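Side-chain contacts in MHC class I antigen (Anolis carolinensis, PDB 7CPO), which binds a peptide in the groove of its membrane-distal platform and, as a class I histocompatibility molecule, probably presents it to T cells: residues G72-R75 with S76-H80; N143-R146 with K147-D151; F152-N155 with E156-T160; I167-L170 with Q171-L174; P253-R256 with E257-K260. All coordinates share one frame; numbering follows the deposited sequence.

Contact 1 of 5, residues G72-R75 with S76-H80; sequences GHER and SFRDH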
# COMPACT_ATOMS: atom_id res chain seq x y z
N GLY A 72 -12.28 17.26 10.90
CA GLY A 72 -12.08 17.21 12.34
C GLY A 72 -10.83 16.44 12.72
O GLY A 72 -10.04 16.88 13.57
N HIS A 73 -10.61 15.29 12.08
CA HIS A 73 -9.43 14.48 12.39
C HIS A 73 -8.14 15.22 12.03
O HIS A 73 -7.16 15.17 12.78
CB HIS A 73 -9.50 13.14 11.66
CG HIS A 73 -10.70 12.32 12.00
ND1 HIS A 73 -11.16 11.31 11.18
CD2 HIS A 73 -11.53 12.35 13.07
CE1 HIS A 73 -12.23 10.76 11.73
NE2 HIS A 73 -12.47 11.37 12.88
N GLU A 74 -8.12 15.91 10.88
CA GLU A 74 -6.96 16.69 10.50
C GLU A 74 -6.60 17.73 11.57
O GLU A 74 -5.44 17.84 11.98
CB GLU A 74 -7.19 17.37 9.14
CG GLU A 74 -5.94 18.07 8.60
CD GLU A 74 -6.18 18.83 7.31
OE1 GLU A 74 -7.33 18.86 6.82
OE2 GLU A 74 -5.21 19.40 6.78
N ARG A 75 -7.59 18.49 12.04
CA ARG A 75 -7.31 19.48 13.08
C ARG A 75 -6.84 18.81 14.36
O ARG A 75 -5.92 19.30 15.02
CB ARG A 75 -8.54 20.36 13.33
CG ARG A 75 -8.60 21.59 12.43
CD ARG A 75 -9.75 22.53 12.77
NE ARG A 75 -11.00 21.80 12.69
CZ ARG A 75 -11.75 21.69 11.60
NH1 ARG A 75 -11.40 22.33 10.49
NH2 ARG A 75 -12.85 20.95 11.63
N SER A 76 -7.46 17.68 14.73
CA SER A 76 -7.03 16.95 15.93
C SER A 76 -5.58 16.50 15.80
O SER A 76 -4.82 16.52 16.78
CB SER A 76 -7.91 15.73 16.16
OG SER A 76 -9.21 16.06 16.62
N PHE A 77 -5.17 16.07 14.61
CA PHE A 77 -3.82 15.56 14.44
C PHE A 77 -2.79 16.68 14.58
O PHE A 77 -1.72 16.48 15.17
CB PHE A 77 -3.68 14.81 13.11
CG PHE A 77 -4.14 13.37 13.17
CD1 PHE A 77 -5.24 13.01 13.94
CD2 PHE A 77 -3.46 12.38 12.51
CE1 PHE A 77 -5.65 11.70 14.03
CE2 PHE A 77 -3.87 11.06 12.59
CZ PHE A 77 -4.97 10.73 13.36
N ARG A 78 -3.11 17.88 14.09
CA ARG A 78 -2.23 19.03 14.34
C ARG A 78 -2.03 19.24 15.83
O ARG A 78 -0.90 19.42 16.30
CB ARG A 78 -2.78 20.29 13.69
CG ARG A 78 -2.97 20.17 12.19
CD ARG A 78 -2.90 21.53 11.52
NE ARG A 78 -4.21 22.15 11.40
CZ ARG A 78 -5.01 21.99 10.35
NH1 ARG A 78 -4.61 21.22 9.34
NH2 ARG A 78 -6.20 22.58 10.30
N ASP A 79 -3.13 19.20 16.59
CA ASP A 79 -3.02 19.25 18.04
C ASP A 79 -2.19 18.10 18.59
O ASP A 79 -1.39 18.29 19.51
CB ASP A 79 -4.41 19.23 18.67
CG ASP A 79 -5.08 20.57 18.67
OD1 ASP A 79 -4.69 21.43 17.84
OD2 ASP A 79 -6.00 20.76 19.49
N HIS A 80 -2.39 16.88 18.06
CA HIS A 80 -1.66 15.74 18.61
C HIS A 80 -0.16 15.93 18.42
O HIS A 80 0.62 15.78 19.36
CB HIS A 80 -2.11 14.42 17.97
CG HIS A 80 -3.50 13.99 18.36
ND1 HIS A 80 -4.22 14.61 19.36
CD2 HIS A 80 -4.31 13.04 17.85
CE1 HIS A 80 -5.40 14.04 19.47
NE2 HIS A 80 -5.48 13.08 18.57
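With CG of Glu74 anti to the backbone N (chi1 -173°) and the chain straight beyond it, the carboxylate runs out far enough to meet Arg78, one turn later in the helix. Arg78 bends at its third torsion and swings its guanidinium back, so that NH1 lies 3.2 Å from OE2 of Glu74. This i to i+4 salt bridge contains a weak hydrogen bond, with an N-H to acceptor angle of only 131°. The carboxylate approaches the edge of the guanidinium, but the two planes are 70° apart, which excludes a coplanar two-pronged pairing. The other oxygen, Glu74 OE1, is hydrogen-bonded to the hydroxyl of Tyr38.

NH2 of Arg78 rests 3.4 Å from the methylene CG of Arg75; the charged ends, Arg75 NH1 and Arg78 NH2, remain 5.2 Å apart. Toward the groove, CD1 of Phe77 lies 3.1 Å from the carbonyl O of His73, the same O that accepts the Phe77 backbone N-H. The His73 imidazole is held by the Tyr26 hydroxyl and by the backbone of the bound peptide, while Phe77 meets an apolar peptide side chain.

His73, Ser76 and Phe77 thus serve the peptide, while Glu74 links Arg78 to Tyr38. The long, bent ion pair probably contributes modestly, and the Tyr38 hydroxyl probably helps stabilise the Glu74 carboxylate.

Contact 2 of 5, residues N143-R146 with K147-D151; sequences NTKR and KWDAD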
# COMPACT_ATOMS: atom_id res chain seq x y z
N ASN A 143 0.90 9.16 29.54
CA ASN A 143 0.03 10.33 29.67
C ASN A 143 -1.27 10.11 28.90
O ASN A 143 -2.37 10.31 29.43
CB ASN A 143 0.77 11.57 29.17
CG ASN A 143 2.07 11.84 29.95
OD1 ASN A 143 2.06 12.01 31.17
ND2 ASN A 143 3.20 11.86 29.24
N THR A 144 -1.17 9.67 27.65
CA THR A 144 -2.38 9.44 26.87
C THR A 144 -3.18 8.26 27.42
O THR A 144 -4.42 8.33 27.49
CB THR A 144 -2.01 9.22 25.40
OG1 THR A 144 -1.37 10.40 24.90
CG2 THR A 144 -3.25 8.94 24.59
N LYS A 145 -2.50 7.18 27.85
CA LYS A 145 -3.21 6.00 28.36
C LYS A 145 -4.15 6.36 29.48
O LYS A 145 -5.12 5.66 29.77
CB LYS A 145 -2.22 4.94 28.83
CG LYS A 145 -2.85 3.71 29.49
CD LYS A 145 -1.80 2.60 29.65
CE LYS A 145 -2.33 1.40 30.46
NZ LYS A 145 -3.68 0.89 29.99
N ARG A 146 -3.92 7.49 30.08
CA ARG A 146 -4.64 7.89 31.25
C ARG A 146 -6.01 8.46 31.07
O ARG A 146 -7.00 8.05 31.70
CB ARG A 146 -3.77 8.93 31.84
CG ARG A 146 -3.28 8.39 32.99
CD ARG A 146 -3.05 6.90 32.96
NE ARG A 146 -2.51 6.91 34.25
CZ ARG A 146 -1.23 6.93 34.51
NH1 ARG A 146 -0.85 7.09 35.79
NH2 ARG A 146 -0.37 6.74 33.54
N LYS A 147 -6.00 9.53 30.31
CA LYS A 147 -7.21 10.16 29.88
C LYS A 147 -8.09 9.13 29.19
O LYS A 147 -9.27 8.98 29.54
CB LYS A 147 -6.79 11.33 29.01
CG LYS A 147 -5.54 11.99 29.63
CD LYS A 147 -5.36 13.39 29.16
CE LYS A 147 -4.61 13.43 27.85
NZ LYS A 147 -4.53 14.85 27.36
N TRP A 148 -7.48 8.30 28.35
CA TRP A 148 -8.28 7.44 27.49
C TRP A 148 -8.77 6.20 28.21
O TRP A 148 -9.92 5.78 28.00
CB TRP A 148 -7.49 7.08 26.24
CG TRP A 148 -7.28 8.25 25.35
CD1 TRP A 148 -7.59 9.56 25.61
CD2 TRP A 148 -6.74 8.22 24.02
NE1 TRP A 148 -7.26 10.35 24.54
CE2 TRP A 148 -6.73 9.56 23.55
CE3 TRP A 148 -6.25 7.21 23.19
CZ2 TRP A 148 -6.27 9.89 22.27
CZ3 TRP A 148 -5.79 7.54 21.92
CH2 TRP A 148 -5.80 8.87 21.48
N ASP A 149 -7.95 5.59 29.08
CA ASP A 149 -8.44 4.48 29.89
C ASP A 149 -9.68 4.88 30.68
O ASP A 149 -10.60 4.08 30.83
CB ASP A 149 -7.38 3.98 30.86
CG ASP A 149 -6.48 2.90 30.27
OD1 ASP A 149 -6.70 2.50 29.10
OD2 ASP A 149 -5.52 2.48 30.98
N ALA A 150 -9.72 6.11 31.15
CA ALA A 150 -10.83 6.56 31.99
C ALA A 150 -12.07 7.00 31.21
O ALA A 150 -13.09 7.27 31.85
CB ALA A 150 -10.37 7.70 32.90
N ASP A 151 -12.00 7.10 29.88
CA ASP A 151 -13.14 7.57 29.09
C ASP A 151 -13.98 6.37 28.62
O ASP A 151 -14.02 6.04 27.43
CB ASP A 151 -12.66 8.41 27.91
CG ASP A 151 -13.76 9.25 27.31
OD1 ASP A 151 -14.96 8.98 27.60
OD2 ASP A 151 -13.43 10.19 26.54
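Thr144 and Trp148, one turn apart, form a CH-pi contact: the methyl CG2 of Thr144 sits 3.6 Å from the centroid of the six-membered indole ring and only 9° off its normal. The two side chains lie alongside each other and point the same way. OG1 of Thr144 lies beside the backbone N (chi1 -62°), which places CG2 anti to that N and over the indole, while OG1 itself bonds to the Tyr124 hydroxyl and the peptide backbone.

A second pair, Lys145 and Asp149, forms a salt bridge with NZ 2.6 Å from OD2, a short distance. The lysine uses the syn lone pair of OD2, on the side of the other carboxylate oxygen. Its chain is extended until the fourth torsion, where a bend (49°) turns the ammonium onto the aspartate, and CG of Lys145 also lies 3.3 Å from OD2.

In the next shell, both ends of this ion pair are tied to Trp134: its carbonyl O accepts from Lys145 NZ and its backbone N donates to Asp149 OD1. The backbone bond from Ala150 N to Arg146 O is weak at 3.4 Å. Lys147 NZ (salt bridge) and Trp148 NE1 (hydrogen bond) hold the peptide backbone, consistent with this alpha-2 segment closing one end of the class I groove.

Helix 141-149 rests on strand 122-128 through Thr144, Lys145 and Trp148, which all touch Ile125. Asn143, Thr144 and Lys147 meet Tyr87 of helix 62-87, and the Trp148 carbonyl accepts a hydrogen bond from Asn155 of helix 152-176.

Contact 3 of 5, residues F152-N155 with E156-T160; sequences FRDN and EYKKT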
# COMPACT_ATOMS: atom_id res chain seq x y z
N PHE A 152 -14.66 5.76 29.59
CA PHE A 152 -15.36 4.49 29.36
C PHE A 152 -16.33 4.59 28.20
O PHE A 152 -16.38 3.68 27.35
CB PHE A 152 -16.10 4.06 30.64
CG PHE A 152 -15.19 3.89 31.83
CD1 PHE A 152 -13.89 3.41 31.65
CD2 PHE A 152 -15.61 4.23 33.11
CE1 PHE A 152 -13.03 3.26 32.74
CE2 PHE A 152 -14.76 4.08 34.20
CZ PHE A 152 -13.46 3.60 34.01
N ARG A 153 -17.09 5.69 28.13
CA ARG A 153 -18.10 5.84 27.08
C ARG A 153 -17.45 5.92 25.70
O ARG A 153 -17.86 5.22 24.77
CB ARG A 153 -18.97 7.06 27.37
CG ARG A 153 -20.32 7.06 26.67
CD ARG A 153 -21.36 7.90 27.42
NE ARG A 153 -22.59 7.14 27.65
CZ ARG A 153 -23.18 6.98 28.83
NH1 ARG A 153 -22.65 7.54 29.92
NH2 ARG A 153 -24.29 6.26 28.93
N ASP A 154 -16.42 6.76 25.56
CA ASP A 154 -15.77 6.90 24.25
C ASP A 154 -15.11 5.59 23.85
O ASP A 154 -15.15 5.21 22.67
CB ASP A 154 -14.75 8.04 24.26
CG ASP A 154 -14.89 8.96 23.05
OD1 ASP A 154 -14.50 10.14 23.15
OD2 ASP A 154 -15.39 8.52 21.99
N ASN A 155 -14.51 4.88 24.80
CA ASN A 155 -13.91 3.60 24.47
C ASN A 155 -14.96 2.62 23.96
O ASN A 155 -14.65 1.79 23.09
CB ASN A 155 -13.20 3.02 25.69
CG ASN A 155 -11.95 3.78 26.05
OD1 ASN A 155 -11.33 4.42 25.19
ND2 ASN A 155 -11.57 3.71 27.33
N GLU A 156 -16.20 2.72 24.44
CA GLU A 156 -17.24 1.83 23.93
C GLU A 156 -17.69 2.24 22.53
O GLU A 156 -17.98 1.37 21.70
CB GLU A 156 -18.43 1.76 24.88
CG GLU A 156 -18.10 1.04 26.18
CD GLU A 156 -18.34 -0.49 26.14
OE1 GLU A 156 -18.41 -1.07 25.03
OE2 GLU A 156 -18.42 -1.10 27.23
N TYR A 157 -17.72 3.55 22.22
CA TYR A 157 -18.01 3.95 20.84
C TYR A 157 -17.05 3.29 19.87
O TYR A 157 -17.44 2.92 18.76
CB TYR A 157 -17.92 5.47 20.65
CG TYR A 157 -18.86 6.30 21.46
CD1 TYR A 157 -20.10 5.80 21.86
CD2 TYR A 157 -18.53 7.61 21.81
CE1 TYR A 157 -20.98 6.58 22.60
CE2 TYR A 157 -19.39 8.38 22.55
CZ TYR A 157 -20.62 7.87 22.93
OH TYR A 157 -21.48 8.66 23.66
N LYS A 158 -15.78 3.17 20.27
CA LYS A 158 -14.78 2.60 19.38
C LYS A 158 -14.97 1.10 19.21
O LYS A 158 -14.90 0.59 18.08
CB LYS A 158 -13.38 2.93 19.90
CG LYS A 158 -13.06 4.38 19.74
CD LYS A 158 -11.75 4.75 20.37
CE LYS A 158 -11.49 6.25 20.17
NZ LYS A 158 -12.63 7.06 20.64
N LYS A 159 -15.25 0.38 20.30
CA LYS A 159 -15.59 -1.03 20.21
C LYS A 159 -16.82 -1.23 19.32
O LYS A 159 -16.82 -2.08 18.42
CB LYS A 159 -15.84 -1.60 21.60
CG LYS A 159 -16.15 -3.09 21.66
CD LYS A 159 -16.44 -3.52 23.12
CE LYS A 159 -16.49 -5.04 23.30
NZ LYS A 159 -17.48 -5.71 22.39
N THR A 160 -17.88 -0.45 19.56
CA THR A 160 -19.05 -0.51 18.70
C THR A 160 -18.68 -0.24 17.24
O THR A 160 -19.08 -0.99 16.34
CB THR A 160 -20.09 0.49 19.19
OG1 THR A 160 -20.56 0.09 20.48
CG2 THR A 160 -21.28 0.62 18.20
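The backbone across Phe152-Asn155 and Glu156-Thr160 is the first part of a regular helix, with i to i+4 bonds such as Tyr157 N to Arg153 O (3.1 Å) and Lys159 N to Asn155 O (3.2 Å). Two weak i to i+3 bonds accompany them, from Glu156 N to Arg153 O and from Lys158 N to Asn155 O.

Among the side chains, Asp154 lies between two partners. Its OD2 approaches Tyr157 at the ring edge, 3.3 Å from CD2, with the carboxylate and ring planes 78° apart. The same oxygen forms a long salt bridge, 3.4 Å from Asp154 OD2 to Lys158 NZ. Lys158 keeps an extended chain until its last torsion (chi4 53°), which bends NZ back toward the aspartate. Both charged groups have further partners on the bound peptide: Asp154 OD1 pairs with a basic side chain, and Lys158 NZ is hydrogen-bonded to an aromatic one.

The tyrosine is bordered by Arg153 as well. The carbonyl O of Arg153 lies over one ring face toward the rim, and the aliphatic CG of Arg153 is 3.6 Å from the Tyr157 hydroxyl. On the inner side, Asn155 OD1 accepts a hydrogen bond from Trp134 NE1.

A helix that begins after a break and turns Asp154, Tyr157 and Lys158 to the peptide is characteristic of the segmented alpha-2 helix that walls the class I peptide-binding groove.

Contact 4 of 5, residues I167-L170 with Q171-L174; sequences IEWL and QRYL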
# COMPACT_ATOMS: atom_id res chain seq x y z
N ILE A 167 -18.09 -3.13 10.24
CA ILE A 167 -18.47 -4.36 9.56
C ILE A 167 -19.68 -4.13 8.67
O ILE A 167 -19.76 -4.65 7.55
CB ILE A 167 -18.73 -5.47 10.61
CG1 ILE A 167 -17.42 -5.87 11.30
CG2 ILE A 167 -19.41 -6.68 9.98
CD1 ILE A 167 -16.50 -6.76 10.42
N GLU A 168 -20.64 -3.35 9.15
CA GLU A 168 -21.84 -3.06 8.37
C GLU A 168 -21.51 -2.27 7.11
O GLU A 168 -22.04 -2.56 6.03
CB GLU A 168 -22.85 -2.31 9.23
CG GLU A 168 -23.63 -3.25 10.13
CD GLU A 168 -24.28 -2.54 11.30
OE1 GLU A 168 -24.15 -1.30 11.39
OE2 GLU A 168 -24.91 -3.23 12.12
N TRP A 169 -20.63 -1.28 7.21
CA TRP A 169 -20.21 -0.57 6.00
C TRP A 169 -19.42 -1.50 5.08
O TRP A 169 -19.66 -1.51 3.86
CB TRP A 169 -19.40 0.65 6.38
CG TRP A 169 -20.28 1.76 6.87
CD1 TRP A 169 -20.39 2.20 8.15
CD2 TRP A 169 -21.20 2.54 6.09
NE1 TRP A 169 -21.30 3.21 8.22
CE2 TRP A 169 -21.81 3.45 6.97
CE3 TRP A 169 -21.55 2.57 4.74
CZ2 TRP A 169 -22.77 4.39 6.55
CZ3 TRP A 169 -22.50 3.51 4.31
CH2 TRP A 169 -23.11 4.40 5.22
N LEU A 170 -18.51 -2.29 5.65
CA LEU A 170 -17.75 -3.23 4.85
C LEU A 170 -18.68 -4.13 4.06
O LEU A 170 -18.51 -4.32 2.85
CB LEU A 170 -16.83 -4.06 5.74
CG LEU A 170 -16.16 -5.25 5.03
CD1 LEU A 170 -15.36 -4.78 3.82
CD2 LEU A 170 -15.28 -6.07 5.97
N GLN A 171 -19.72 -4.66 4.72
CA GLN A 171 -20.65 -5.53 4.02
C GLN A 171 -21.44 -4.77 2.95
O GLN A 171 -21.75 -5.33 1.90
CB GLN A 171 -21.59 -6.20 5.01
CG GLN A 171 -20.94 -7.26 5.86
CD GLN A 171 -21.70 -7.48 7.16
OE1 GLN A 171 -22.52 -6.64 7.55
NE2 GLN A 171 -21.46 -8.62 7.81
N ARG A 172 -21.77 -3.50 3.20
CA ARG A 172 -22.39 -2.69 2.16
C ARG A 172 -21.44 -2.49 1.00
O ARG A 172 -21.83 -2.61 -0.16
CB ARG A 172 -22.83 -1.33 2.70
CG ARG A 172 -24.25 -1.24 3.13
CD ARG A 172 -24.54 0.10 3.80
NE ARG A 172 -25.45 -0.12 4.92
CZ ARG A 172 -25.21 0.19 6.19
NH1 ARG A 172 -24.06 0.77 6.55
NH2 ARG A 172 -26.14 -0.08 7.09
N TYR A 173 -20.18 -2.16 1.30
CA TYR A 173 -19.22 -1.85 0.24
C TYR A 173 -18.99 -3.07 -0.64
O TYR A 173 -18.95 -2.95 -1.87
CB TYR A 173 -17.91 -1.36 0.86
CG TYR A 173 -18.03 -0.03 1.59
CD1 TYR A 173 -19.04 0.88 1.27
CD2 TYR A 173 -17.12 0.33 2.59
CE1 TYR A 173 -19.15 2.11 1.94
CE2 TYR A 173 -17.22 1.55 3.25
CZ TYR A 173 -18.24 2.43 2.92
OH TYR A 173 -18.34 3.64 3.56
N LEU A 174 -18.87 -4.25 -0.03
CA LEU A 174 -18.58 -5.45 -0.80
C LEU A 174 -19.66 -5.72 -1.83
O LEU A 174 -19.37 -6.11 -2.96
CB LEU A 174 -18.43 -6.65 0.14
CG LEU A 174 -17.08 -6.78 0.84
CD1 LEU A 174 -17.21 -7.78 1.96
CD2 LEU A 174 -16.02 -7.21 -0.16
O HOH W 1 -24.32 -4.17 5.95
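Trp169, Arg172 and Leu170 dominate this turn of the long alpha-2 helix, part of the groove wall of the class I platform. Trp169 and Arg172 form a cation-pi pair: CZ of Arg172 is 4.5 Å from the centroid of the six-membered ring and 6° off its normal. NH1 makes the closest approach, 3.4 Å from CD2 of Trp169, while the guanidinium plane stands 71° from the indole. The cation thus directs an edge at the ring face instead of lying flat on it. A bend at the third torsion of Arg172 (-142°) carries the group over the indole.

Tyr173 approaches Trp169 from another direction. CE1 of Tyr173 packs 3.7 Å from CE3 of Trp169, with the rings oblique, and the Trp169 carbonyl O lies above one face of the phenol. The Tyr173 hydroxyl is hydrogen-bonded to Tyr62 OH and to the backbone of the peptide, and Trp169 also meets a peptide side chain, so this pair belongs to the groove itself.

Leu170 faces the sheet floor, touching Leu105 and Val30. Within the helix its CD1 meets CG of Leu174 at 4.0 Å, an apolar contact one turn apart.

Farther round, the methyl CG2 of Ile167 lies 3.6 Å from NE2 of Gln171. The amide oxygen OE1 of Gln171 takes a weak hydrogen bond from a water that also donates to the Glu168 carbonyl O, at 2.8 Å.

Contact 5 of 5, residues P253-R256 with E257-K260; sequences PKER and ERYK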
# COMPACT_ATOMS: atom_id res chain seq x y z
N PRO A 253 25.49 -24.02 -16.89
CA PRO A 253 25.76 -24.31 -18.30
C PRO A 253 25.06 -25.61 -18.65
O PRO A 253 25.05 -26.56 -17.86
CB PRO A 253 27.29 -24.44 -18.37
CG PRO A 253 27.81 -24.16 -16.99
CD PRO A 253 26.66 -24.31 -16.05
N LYS A 254 24.43 -25.64 -19.82
CA LYS A 254 23.89 -26.85 -20.42
C LYS A 254 22.70 -27.40 -19.67
O LYS A 254 22.24 -28.50 -19.99
CB LYS A 254 24.94 -27.97 -20.50
CG LYS A 254 26.30 -27.60 -21.10
CD LYS A 254 26.38 -27.88 -22.58
CE LYS A 254 27.08 -29.20 -22.80
NZ LYS A 254 26.49 -29.92 -23.95
N GLU A 255 22.18 -26.70 -18.66
CA GLU A 255 21.20 -27.32 -17.77
C GLU A 255 19.87 -26.59 -17.76
O GLU A 255 19.04 -26.87 -16.90
CB GLU A 255 21.75 -27.40 -16.35
CG GLU A 255 21.59 -28.78 -15.76
CD GLU A 255 22.46 -29.00 -14.54
OE1 GLU A 255 22.46 -30.14 -14.01
OE2 GLU A 255 23.13 -28.04 -14.10
N ARG A 256 19.64 -25.71 -18.73
CA ARG A 256 18.48 -24.82 -18.71
C ARG A 256 17.17 -25.56 -18.52
O ARG A 256 16.30 -25.11 -17.76
CB ARG A 256 18.44 -24.01 -20.01
CG ARG A 256 18.13 -22.56 -19.77
CD ARG A 256 18.11 -21.80 -21.05
NE ARG A 256 19.46 -21.43 -21.47
CZ ARG A 256 20.16 -22.11 -22.37
NH1 ARG A 256 19.65 -23.22 -22.92
NH2 ARG A 256 21.37 -21.69 -22.70
N GLU A 257 17.00 -26.70 -19.20
CA GLU A 257 15.72 -27.40 -19.31
C GLU A 257 15.24 -28.02 -18.00
O GLU A 257 14.14 -28.57 -17.96
CB GLU A 257 15.81 -28.50 -20.38
CG GLU A 257 16.64 -29.73 -19.95
CD GLU A 257 18.15 -29.48 -19.92
OE1 GLU A 257 18.60 -28.37 -20.32
OE2 GLU A 257 18.90 -30.38 -19.49
N ARG A 258 16.05 -28.00 -16.95
CA ARG A 258 15.60 -28.52 -15.67
C ARG A 258 14.75 -27.52 -14.90
O ARG A 258 14.08 -27.91 -13.94
CB ARG A 258 16.82 -28.93 -14.83
CG ARG A 258 17.67 -30.07 -15.42
CD ARG A 258 18.82 -30.44 -14.48
NE ARG A 258 18.43 -31.30 -13.37
CZ ARG A 258 19.20 -31.56 -12.31
NH1 ARG A 258 20.41 -31.01 -12.20
NH2 ARG A 258 18.77 -32.36 -11.34
N TYR A 259 14.74 -26.25 -15.31
CA TYR A 259 14.10 -25.17 -14.56
C TYR A 259 12.84 -24.66 -15.26
O TYR A 259 12.85 -24.36 -16.46
CB TYR A 259 15.08 -24.01 -14.36
CG TYR A 259 16.30 -24.44 -13.60
CD1 TYR A 259 17.39 -25.02 -14.25
CD2 TYR A 259 16.36 -24.29 -12.23
CE1 TYR A 259 18.49 -25.42 -13.54
CE2 TYR A 259 17.47 -24.68 -11.52
CZ TYR A 259 18.53 -25.25 -12.18
OH TYR A 259 19.63 -25.63 -11.45
N LYS A 260 11.77 -24.54 -14.48
CA LYS A 260 10.48 -24.04 -14.92
C LYS A 260 9.98 -23.06 -13.88
O LYS A 260 10.24 -23.24 -12.68
CB LYS A 260 9.47 -25.17 -15.09
CG LYS A 260 9.69 -26.02 -16.33
CD LYS A 260 8.80 -27.24 -16.33
CE LYS A 260 9.33 -28.26 -17.32
NZ LYS A 260 8.73 -28.08 -18.66
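Glu255 and Arg258 make the close part of this turn, their side chains alongside each other and pointing the same way. Arg258 NH1 lies 2.9 Å from OE1 of Glu255, a salt bridge with an N-H to acceptor angle of 138°. The donor comes from above the carboxylate plane, 56° out of it. The aliphatic stems meet as well, CG of Glu255 being 3.5 Å from CD of Arg258. A bend at the third torsion of Arg258 (79°) turns its head toward the glutamate, and its NH2 has a separate salt bridge to Asp222.

Two i to i+3 backbone bonds brace the pair: Arg258 N to Glu255 O (3.2 Å) and Tyr259 N to Arg256 O (3.1 Å), the spacing of a 3-10 turn. The Tyr259 ring presents its edge to both carbonyls, with CD1 3.6 Å from Glu255 O.

The other side is looser and exposed. Lys254 leads its side chain away, and Glu257 folds back without forming a bond across the turn, its OE1 3.7 Å from Lys254 O.

In the immunoglobulin C1-set domain the turn joins strand 243-251 to strand 259-264. The Tyr259 hydroxyl is bonded to Asp252 and Arg221, and Lys260 pairs with Thr220 of strand 216-221. Arg256 and Tyr259 pack on Leu203 of strand 201-210 in the facing sheet.

Overall arrangement
Each contact closes just one local turn, and the five follow in series along the chain, without nesting or crossing. Contact 1 belongs to helix 62-87, one wall of the groove. Contact 2 lies on the short helix 141-149, and contact 3 opens helix 152-176 directly after it; these two touch across the break between the helices. Contact 4 occupies the same long helix as contact 3, their centres about 20 Å apart. Contacts 1 to 4 thus frame the peptide, contact 1 from the alpha-1 side. Contact 5 stands apart in the immunoglobulin domain, its centre about 49 Å from that of contact 4.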